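Local coordinates for protein binary enterotoxin of Clostridium perfringens component a (Clostridium perfringens, PDB 5WTZ) that probably transfers ADP-ribose from NAD+ to host actin, as the enzymatic component of an iota-like binary enterotoxin, at residues S56-F61 / T399-E404; L214-D219 / E293-Y298. One frame throughout, in Å; residues are numbered along the deposited sequence.

Contact 1: S56-F61 / T399-E404; sequences SIKKKF and TEYYDE
Y401 sets its ring against the 56-61 segment of helix 36-61, where I57, K58 and F61 each meet a different part of it. I57 comes over one face: its CG2, anti to the backbone N, makes a CH-pi contact 4.2 Å from the centroid of the Y401 ring. K58 lies by the CD2-CE2 side, with its CA 3.8 Å from Y401 CE2, while F61 CB sits 3.5 Å from Y401 OH. Two waters bond to that hydroxyl; one donates to K58 O, the other to F61 O and to D403 OD2 of the strand. Beyond the ring, the K58 chain runs extended to CE and bends at its last torsion (chi4 -68°), which lets NZ donate a hydrogen bond to Y402 O (2.7 Å) and form a salt bridge with E404 OE1 at 2.8 Å. The carbonyl is met in its plane; the carboxylate oxygen is approached on its anti side, 34° out of plane. Y66 holds the other oxygen, OE2. The axes of helix segment 56-61 and strand segment 399-403 cross at -70°, and I57 and F61 also reach I415 on neighbouring strand 411-420, so a helix of the N-terminal half packs on the C-terminal sheet.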
ATOM      1  N   SER A  56       8.562   9.973   1.921  1.00 19.75           N
ATOM      2  CA  SER A  56       8.777   8.565   1.594  1.00 25.54           C
ATOM      3  C   SER A  56       7.869   8.142   0.444  1.00 21.21           C
ATOM      4  O   SER A  56       8.254   7.347  -0.399  1.00 21.81           O
ATOM      5  CB  SER A  56       8.532   7.665   2.807  1.00 26.98           C
ATOM      6  OG  SER A  56       7.147   7.535   3.075  1.00 25.27           O
ATOM      7  N   ILE A  57       6.666   8.710   0.419  1.00 22.19           N
ATOM      8  CA  ILE A  57       5.705   8.438  -0.644  1.00 21.70           C
ATOM      9  C   ILE A  57       6.137   9.039  -1.987  1.00 19.99           C
ATOM     10  O   ILE A  57       6.176   8.322  -3.007  1.00 20.99           O
ATOM     11  CB  ILE A  57       4.311   8.958  -0.243  1.00 19.81           C
ATOM     12  CG1 ILE A  57       3.793   8.114   0.927  1.00 21.99           C
ATOM     13  CG2 ILE A  57       3.360   8.909  -1.428  1.00 20.25           C
ATOM     14  CD1 ILE A  57       2.448   8.557   1.501  1.00 20.16           C
ATOM     15  N   LYS A  58       6.458  10.333  -1.985  1.00 19.39           N
ATOM     16  CA  LYS A  58       7.030  11.025  -3.145  1.00 23.17           C
ATOM     17  C   LYS A  58       8.170  10.222  -3.751  1.00 21.08           C
ATOM     18  O   LYS A  58       8.211   9.972  -4.963  1.00 23.99           O
ATOM     19  CB  LYS A  58       7.560  12.413  -2.757  1.00 17.76           C
ATOM     20  CG  LYS A  58       6.517  13.468  -2.439  1.00 18.03           C
ATOM     21  CD  LYS A  58       7.205  14.720  -1.899  1.00 25.71           C
ATOM     22  CE  LYS A  58       6.202  15.818  -1.585  1.00 32.41           C
ATOM     23  NZ  LYS A  58       5.578  16.344  -2.828  1.00 26.81           N
ATOM     24  N   LYS A  59       9.106   9.819  -2.893  1.00 18.85           N
ATOM     25  CA  LYS A  59      10.344   9.219  -3.349  1.00 27.46           C
ATOM     26  C   LYS A  59      10.105   7.862  -3.997  1.00 27.76           C
ATOM     27  O   LYS A  59      10.643   7.574  -5.062  1.00 21.35           O
ATOM     28  CB  LYS A  59      11.330   9.072  -2.188  1.00 24.62           C
ATOM     29  CG  LYS A  59      12.696   8.557  -2.602  1.00 27.42           C
ATOM     30  CD  LYS A  59      13.511   8.158  -1.381  1.00 33.67           C
ATOM     31  CE  LYS A  59      14.867   7.564  -1.775  1.00 40.30           C
ATOM     32  NZ  LYS A  59      15.623   8.479  -2.666  1.00 49.01           N
ATOM     33  N   LYS A  60       9.297   7.025  -3.360  1.00 21.16           N
ATOM     34  CA  LYS A  60       9.143   5.666  -3.854  1.00 24.48           C
ATOM     35  C   LYS A  60       8.305   5.606  -5.131  1.00 22.80           C
ATOM     36  O   LYS A  60       8.445   4.666  -5.909  1.00 25.00           O
ATOM     37  CB  LYS A  60       8.550   4.761  -2.771  1.00 24.68           C
ATOM     38  CG  LYS A  60       7.129   5.027  -2.355  1.00 20.94           C
ATOM     39  CD  LYS A  60       6.885   4.237  -1.075  1.00 28.52           C
ATOM     40  CE  LYS A  60       5.427   4.091  -0.719  1.00 26.27           C
ATOM     41  NZ  LYS A  60       5.334   3.413   0.618  1.00 25.61           N
ATOM     42  N   PHE A  61       7.467   6.610  -5.369  1.00 19.27           N
ATOM     43  CA  PHE A  61       6.685   6.630  -6.611  1.00 21.81           C
ATOM     44  C   PHE A  61       7.314   7.481  -7.726  1.00 26.21           C
ATOM     45  O   PHE A  61       6.787   7.543  -8.836  1.00 24.44           O
ATOM     46  CB  PHE A  61       5.273   7.121  -6.329  1.00 21.04           C
ATOM     47  CG  PHE A  61       4.425   6.125  -5.593  1.00 18.47           C
ATOM     48  CD1 PHE A  61       4.020   4.957  -6.215  1.00 17.31           C
ATOM     49  CD2 PHE A  61       4.045   6.356  -4.276  1.00 19.95           C
ATOM     50  CE1 PHE A  61       3.240   4.019  -5.546  1.00 17.31           C
ATOM     51  CE2 PHE A  61       3.260   5.421  -3.598  1.00 21.95           C
ATOM     52  CZ  PHE A  61       2.861   4.254  -4.243  1.00 19.79           C
ATOM     53  N   THR A 399      -5.429   7.458  -1.938  1.00 19.48           N
ATOM     54  CA  THR A 399      -4.546   8.318  -1.170  1.00 18.35           C
ATOM     55  C   THR A 399      -3.855   9.334  -2.080  1.00 22.36           C
ATOM     56  O   THR A 399      -3.087   8.971  -2.974  1.00 20.41           O
ATOM     57  CB  THR A 399      -3.487   7.500  -0.413  1.00 18.75           C
ATOM     58  OG1 THR A 399      -4.131   6.577   0.473  1.00 23.90           O
ATOM     59  CG2 THR A 399      -2.588   8.410   0.392  1.00 22.50           C
ATOM     60  N   GLU A 400      -4.130  10.611  -1.862  1.00 18.38           N
ATOM     61  CA  GLU A 400      -3.529  11.634  -2.710  1.00 24.22           C
ATOM     62  C   GLU A 400      -2.097  11.953  -2.285  1.00 24.97           C
ATOM     63  O   GLU A 400      -1.772  11.935  -1.097  1.00 24.16           O
ATOM     64  CB  GLU A 400      -4.382  12.900  -2.696  1.00 33.23           C
ATOM     65  CG  GLU A 400      -4.561  13.486  -1.309  1.00 44.83           C
ATOM     66  CD  GLU A 400      -5.379  14.760  -1.307  1.00 60.94           C
ATOM     67  OE1 GLU A 400      -4.954  15.734  -1.968  1.00 61.19           O
ATOM     68  OE2 GLU A 400      -6.440  14.787  -0.640  1.00 61.31           O
ATOM     69  N   TYR A 401      -1.224  12.218  -3.254  1.00 18.15           N
ATOM     70  CA  TYR A 401       0.022  12.912  -2.930  1.00 27.40           C
ATOM     71  C   TYR A 401       0.364  13.840  -4.074  1.00 20.01           C
ATOM     72  O   TYR A 401      -0.194  13.730  -5.161  1.00 26.66           O
ATOM     73  CB  TYR A 401       1.168  11.929  -2.647  1.00 22.45           C
ATOM     74  CG  TYR A 401       1.973  11.517  -3.861  1.00 22.56           C
ATOM     75  CD1 TYR A 401       1.500  10.541  -4.717  1.00 20.91           C
ATOM     76  CD2 TYR A 401       3.219  12.104  -4.141  1.00 23.59           C
ATOM     77  CE1 TYR A 401       2.241  10.139  -5.834  1.00 19.42           C
ATOM     78  CE2 TYR A 401       3.959  11.717  -5.261  1.00 24.60           C
ATOM     79  CZ  TYR A 401       3.458  10.731  -6.093  1.00 24.59           C
ATOM     80  OH  TYR A 401       4.168  10.336  -7.204  1.00 25.60           O
ATOM     81  N   TYR A 402       1.266  14.767  -3.819  1.00 19.95           N
ATOM     82  CA  TYR A 402       1.616  15.751  -4.824  1.00 27.69           C
ATOM     83  C   TYR A 402       2.941  15.408  -5.489  1.00 29.48           C
ATOM     84  O   TYR A 402       3.989  15.450  -4.847  1.00 24.92           O
ATOM     85  CB  TYR A 402       1.676  17.148  -4.205  1.00 24.59           C
ATOM     86  CG  TYR A 402       1.991  18.218  -5.216  1.00 23.61           C
ATOM     87  CD1 TYR A 402       1.055  18.593  -6.179  1.00 30.59           C
ATOM     88  CD2 TYR A 402       3.232  18.831  -5.237  1.00 25.64           C
ATOM     89  CE1 TYR A 402       1.345  19.572  -7.119  1.00 27.61           C
ATOM     90  CE2 TYR A 402       3.531  19.818  -6.172  1.00 30.90           C
ATOM     91  CZ  TYR A 402       2.589  20.182  -7.109  1.00 29.73           C
ATOM     92  OH  TYR A 402       2.903  21.158  -8.032  1.00 32.00           O
ATOM     93  N   ASP A 403       2.876  15.044  -6.769  1.00 23.88           N
ATOM     94  CA  ASP A 403       4.077  14.855  -7.587  1.00 24.08           C
ATOM     95  C   ASP A 403       4.536  16.215  -8.075  1.00 29.14           C
ATOM     96  O   ASP A 403       3.948  16.780  -9.002  1.00 24.46           O
ATOM     97  CB  ASP A 403       3.808  13.919  -8.776  1.00 21.61           C
ATOM     98  CG  ASP A 403       5.082  13.577  -9.568  1.00 25.91           C
ATOM     99  OD1 ASP A 403       6.131  14.229  -9.367  1.00 23.92           O
ATOM    100  OD2 ASP A 403       5.033  12.642 -10.395  1.00 25.18           O
ATOM    101  N   GLU A 404       5.598  16.726  -7.460  1.00 30.60           N
ATOM    102  CA  GLU A 404       6.071  18.084  -7.712  1.00 28.15           C
ATOM    103  C   GLU A 404       6.992  18.160  -8.918  1.00 29.30           C
ATOM    104  O   GLU A 404       7.385  19.244  -9.343  1.00 27.99           O
ATOM    105  CB  GLU A 404       6.796  18.633  -6.474  1.00 25.98           C
ATOM    106  CG  GLU A 404       8.212  18.090  -6.242  1.00 28.74           C
ATOM    107  CD  GLU A 404       8.243  16.682  -5.653  1.00 44.53           C
ATOM    108  OE1 GLU A 404       7.216  16.216  -5.108  1.00 43.78           O
ATOM    109  OE2 GLU A 404       9.310  16.034  -5.735  1.00 47.43           O
TER
HETATM  110  O   HOH W   1       6.783  11.048  -6.999  1.00 21.52           O
HETATM  111  O   HOH W   2       4.479   9.581  -9.769  1.00 20.26           O

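Contact 2: L214-D219 / E293-Y298; sequences LNFEND and EDIITY
Y298 OH donates to N215 OD1 in a short bond of 2.6 Å that lies in the amide's carbonyl plane, on a lone pair. The two side chains cross at about a right angle, and OD1 is near the plane of the tyrosine ring, at its edge. E217 N also donates to OD1, a weak bond of 3.3 Å. N215 CG, anti to the backbone N (chi1 -175°), also rests 3.7 Å from I296 CB. A backbone bond, I296 N to L214 O at 2.9 Å, sets the register, and the same carbonyl receives a CA-H...O contact from I295. L214 CD2 lies 3.6 Å from E293 CD, and I295 CD1 meets F216 CE2 at 3.7 Å. Strand 295-301 is an outermost strand of the five-stranded mixed sheet of the C-terminal ADP-ribosyltransferase half, and the loop leading to helix 220-237 runs beside it in roughly the same direction. Three waters fill in the polar pairing: one joins L214 N to D294 O, another F216 N to I296 O, and a third, in the plane of the tyrosine ring, links N215 ND2, E217 OE2 and Y298 OH. Further out, a type II' turn from F216 to D219 shapes the loop, and D219 caps the helix that follows. W226 of that helix meets the F216 ring and bonds E293 OE2, while K60 pairs with E217 OE2.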
ATOM      1  N   LEU A 214       4.663  -8.877   0.612  1.00 17.22           N
ATOM      2  CA  LEU A 214       5.761  -8.866  -0.363  1.00 21.28           C
ATOM      3  C   LEU A 214       5.530  -7.697  -1.316  1.00 20.96           C
ATOM      4  O   LEU A 214       4.567  -7.670  -2.097  1.00 19.76           O
ATOM      5  CB  LEU A 214       5.854 -10.193  -1.116  1.00 23.69           C
ATOM      6  CG  LEU A 214       7.010 -10.358  -2.115  1.00 24.38           C
ATOM      7  CD1 LEU A 214       8.358 -10.309  -1.429  1.00 25.21           C
ATOM      8  CD2 LEU A 214       6.865 -11.642  -2.913  1.00 20.02           C
ATOM      9  N   ASN A 215       6.405  -6.710  -1.213  1.00 20.17           N
ATOM     10  CA  ASN A 215       6.228  -5.430  -1.885  1.00 20.38           C
ATOM     11  C   ASN A 215       7.613  -4.866  -2.159  1.00 18.97           C
ATOM     12  O   ASN A 215       8.274  -4.371  -1.250  1.00 16.32           O
ATOM     13  CB  ASN A 215       5.396  -4.477  -1.018  1.00 18.69           C
ATOM     14  CG  ASN A 215       5.081  -3.167  -1.719  1.00 17.42           C
ATOM     15  OD1 ASN A 215       5.592  -2.887  -2.815  1.00 19.46           O
ATOM     16  ND2 ASN A 215       4.267  -2.333  -1.071  1.00 17.41           N
ATOM     17  N   PHE A 216       8.071  -4.962  -3.401  1.00 19.02           N
ATOM     18  CA  PHE A 216       9.455  -4.603  -3.704  1.00 22.31           C
ATOM     19  C   PHE A 216       9.716  -3.096  -3.701  1.00 23.06           C
ATOM     20  O   PHE A 216      10.852  -2.675  -3.487  1.00 23.21           O
ATOM     21  CB  PHE A 216       9.859  -5.212  -5.050  1.00 21.80           C
ATOM     22  CG  PHE A 216       9.815  -6.706  -5.046  1.00 22.95           C
ATOM     23  CD1 PHE A 216      10.575  -7.415  -4.127  1.00 27.49           C
ATOM     24  CD2 PHE A 216       9.013  -7.399  -5.931  1.00 27.59           C
ATOM     25  CE1 PHE A 216      10.535  -8.794  -4.095  1.00 26.76           C
ATOM     26  CE2 PHE A 216       8.967  -8.785  -5.903  1.00 24.93           C
ATOM     27  CZ  PHE A 216       9.731  -9.477  -4.983  1.00 18.91           C
ATOM     28  N   GLU A 217       8.658  -2.304  -3.895  1.00 21.08           N
ATOM     29  CA  GLU A 217       8.750  -0.839  -4.050  1.00 23.34           C
ATOM     30  C   GLU A 217       9.883  -0.452  -5.025  1.00 20.22           C
ATOM     31  O   GLU A 217       9.672  -0.559  -6.236  1.00 19.16           O
ATOM     32  CB  GLU A 217       8.889  -0.150  -2.673  1.00 20.45           C
ATOM     33  CG  GLU A 217       7.599  -0.347  -1.838  1.00 23.61           C
ATOM     34  CD  GLU A 217       7.493   0.533  -0.601  1.00 21.93           C
ATOM     35  OE1 GLU A 217       8.531   0.975  -0.081  1.00 23.25           O
ATOM     36  OE2 GLU A 217       6.358   0.769  -0.154  1.00 23.82           O
ATOM     37  N   ASN A 218      11.052  -0.018  -4.536  1.00 19.78           N
ATOM     38  CA  ASN A 218      12.155   0.402  -5.425  1.00 18.72           C
ATOM     39  C   ASN A 218      13.276  -0.637  -5.537  1.00 22.11           C
ATOM     40  O   ASN A 218      14.292  -0.404  -6.217  1.00 22.52           O
ATOM     41  CB  ASN A 218      12.775   1.734  -4.966  1.00 19.18           C
ATOM     42  CG  ASN A 218      11.775   2.886  -4.956  1.00 27.71           C
ATOM     43  OD1 ASN A 218      11.705   3.638  -3.992  1.00 34.51           O
ATOM     44  ND2 ASN A 218      11.013   3.034  -6.036  1.00 24.34           N
ATOM     45  N   ASP A 219      13.089  -1.782  -4.884  1.00 22.11           N
ATOM     46  CA  ASP A 219      14.127  -2.816  -4.801  1.00 23.64           C
ATOM     47  C   ASP A 219      14.180  -3.646  -6.083  1.00 20.90           C
ATOM     48  O   ASP A 219      13.557  -4.697  -6.152  1.00 19.76           O
ATOM     49  CB  ASP A 219      13.854  -3.729  -3.598  1.00 26.43           C
ATOM     50  CG  ASP A 219      15.030  -4.633  -3.246  1.00 31.28           C
ATOM     51  OD1 ASP A 219      16.007  -4.727  -4.028  1.00 26.03           O
ATOM     52  OD2 ASP A 219      14.960  -5.275  -2.171  1.00 28.72           O
ATOM     53  N   GLU A 293       2.612 -16.598  -4.316  1.00 15.23           N
ATOM     54  CA  GLU A 293       2.431 -15.962  -3.008  1.00 18.65           C
ATOM     55  C   GLU A 293       1.882 -14.563  -3.226  1.00 24.21           C
ATOM     56  O   GLU A 293       2.144 -13.951  -4.277  1.00 18.37           O
ATOM     57  CB  GLU A 293       3.748 -15.882  -2.242  1.00 25.11           C
ATOM     58  CG  GLU A 293       4.789 -14.995  -2.932  1.00 29.54           C
ATOM     59  CD  GLU A 293       6.152 -15.091  -2.278  1.00 32.71           C
ATOM     60  OE1 GLU A 293       6.219 -15.000  -1.036  1.00 28.30           O
ATOM     61  OE2 GLU A 293       7.150 -15.285  -3.005  1.00 28.50           O
ATOM     62  N   ASP A 294       1.142 -14.054  -2.240  1.00 19.99           N
ATOM     63  CA  ASP A 294       0.565 -12.716  -2.315  1.00 19.23           C
ATOM     64  C   ASP A 294       1.685 -11.732  -2.600  1.00 14.95           C
ATOM     65  O   ASP A 294       2.752 -11.791  -1.972  1.00 17.32           O
ATOM     66  CB  ASP A 294      -0.162 -12.323  -1.022  1.00 16.59           C
ATOM     67  CG  ASP A 294      -1.518 -13.023  -0.855  1.00 20.24           C
ATOM     68  OD1 ASP A 294      -1.720 -14.134  -1.401  1.00 20.28           O
ATOM     69  OD2 ASP A 294      -2.376 -12.461  -0.144  1.00 31.24           O
ATOM     70  N   ILE A 295       1.444 -10.846  -3.559  1.00 15.05           N
ATOM     71  CA  ILE A 295       2.423  -9.839  -3.945  1.00 19.92           C
ATOM     72  C   ILE A 295       1.695  -8.511  -4.201  1.00 18.85           C
ATOM     73  O   ILE A 295       0.518  -8.487  -4.589  1.00 15.47           O
ATOM     74  CB  ILE A 295       3.252 -10.288  -5.195  1.00 16.65           C
ATOM     75  CG1 ILE A 295       4.474  -9.387  -5.399  1.00 19.69           C
ATOM     76  CG2 ILE A 295       2.386 -10.410  -6.453  1.00 14.71           C
ATOM     77  CD1 ILE A 295       5.512  -9.958  -6.395  1.00 17.35           C
ATOM     78  N   ILE A 296       2.377  -7.412  -3.918  1.00 13.36           N
ATOM     79  CA  ILE A 296       1.910  -6.089  -4.312  1.00 15.49           C
ATOM     80  C   ILE A 296       2.474  -5.748  -5.701  1.00 15.48           C
ATOM     81  O   ILE A 296       3.670  -5.908  -5.947  1.00 18.50           O
ATOM     82  CB  ILE A 296       2.338  -5.005  -3.293  1.00 14.86           C
ATOM     83  CG1 ILE A 296       1.699  -5.271  -1.915  1.00 20.28           C
ATOM     84  CG2 ILE A 296       1.996  -3.625  -3.843  1.00 15.63           C
ATOM     85  CD1 ILE A 296       0.168  -5.505  -1.977  1.00 18.42           C
ATOM     86  N   THR A 297       1.623  -5.295  -6.620  1.00 12.63           N
ATOM     87  CA  THR A 297       2.115  -4.822  -7.913  1.00 15.08           C
ATOM     88  C   THR A 297       1.457  -3.477  -8.261  1.00 15.04           C
ATOM     89  O   THR A 297       0.507  -3.068  -7.610  1.00 17.35           O
ATOM     90  CB  THR A 297       1.882  -5.859  -9.030  1.00 12.85           C
ATOM     91  OG1 THR A 297       2.661  -5.499 -10.178  1.00 18.13           O
ATOM     92  CG2 THR A 297       0.372  -5.995  -9.390  1.00 10.66           C
ATOM     93  N   TYR A 298       1.976  -2.796  -9.279  1.00 12.91           N
ATOM     94  CA  TYR A 298       1.621  -1.397  -9.564  1.00 15.14           C
ATOM     95  C   TYR A 298       1.215  -1.149 -11.014  1.00 17.15           C
ATOM     96  O   TYR A 298       1.612  -1.869 -11.920  1.00 14.37           O
ATOM     97  CB  TYR A 298       2.800  -0.470  -9.223  1.00 19.74           C
ATOM     98  CG  TYR A 298       3.277  -0.544  -7.780  1.00 15.88           C
ATOM     99  CD1 TYR A 298       4.237  -1.490  -7.389  1.00 19.38           C
ATOM    100  CD2 TYR A 298       2.772   0.325  -6.816  1.00 15.45           C
ATOM    101  CE1 TYR A 298       4.674  -1.559  -6.067  1.00 19.72           C
ATOM    102  CE2 TYR A 298       3.201   0.269  -5.492  1.00 14.27           C
ATOM    103  CZ  TYR A 298       4.133  -0.679  -5.127  1.00 18.57           C
ATOM    104  OH  TYR A 298       4.549  -0.715  -3.823  1.00 17.26           O
TER
HETATM  105  O   HOH W   3       2.652 -10.626   0.328  1.00 32.18           O
HETATM  106  O   HOH W   4       4.116   0.665  -1.617  1.00 20.67           O
HETATM  107  O   HOH W   5       6.276  -5.438  -5.531  1.00 18.65           O

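How the contacts relate
The centres of contacts 1 and 2 are about 17 Å apart, yet the two touch directly through K60 and F61. K60, which takes no part in contact 1's own pairing, forms a salt bridge from its NZ to E217 OE2 at 2.9 Å, and K60 O is 3.0 Å from N218 ND2, a probable hydrogen bond. F61 CE1 packs 3.7 Å from Y298 CE2, linking the aromatic groups of the two contacts. Both reach the same sheet, contact 2 through an outermost strand, 295-301. That strand carries R299, seen binding NAD+ and NADH, and R300, seen binding NADH; F61 O accepts a hydrogen bond from R300. Bound NAD lies about 7 Å from the Y298 side chain and about 11 Å from that of F61.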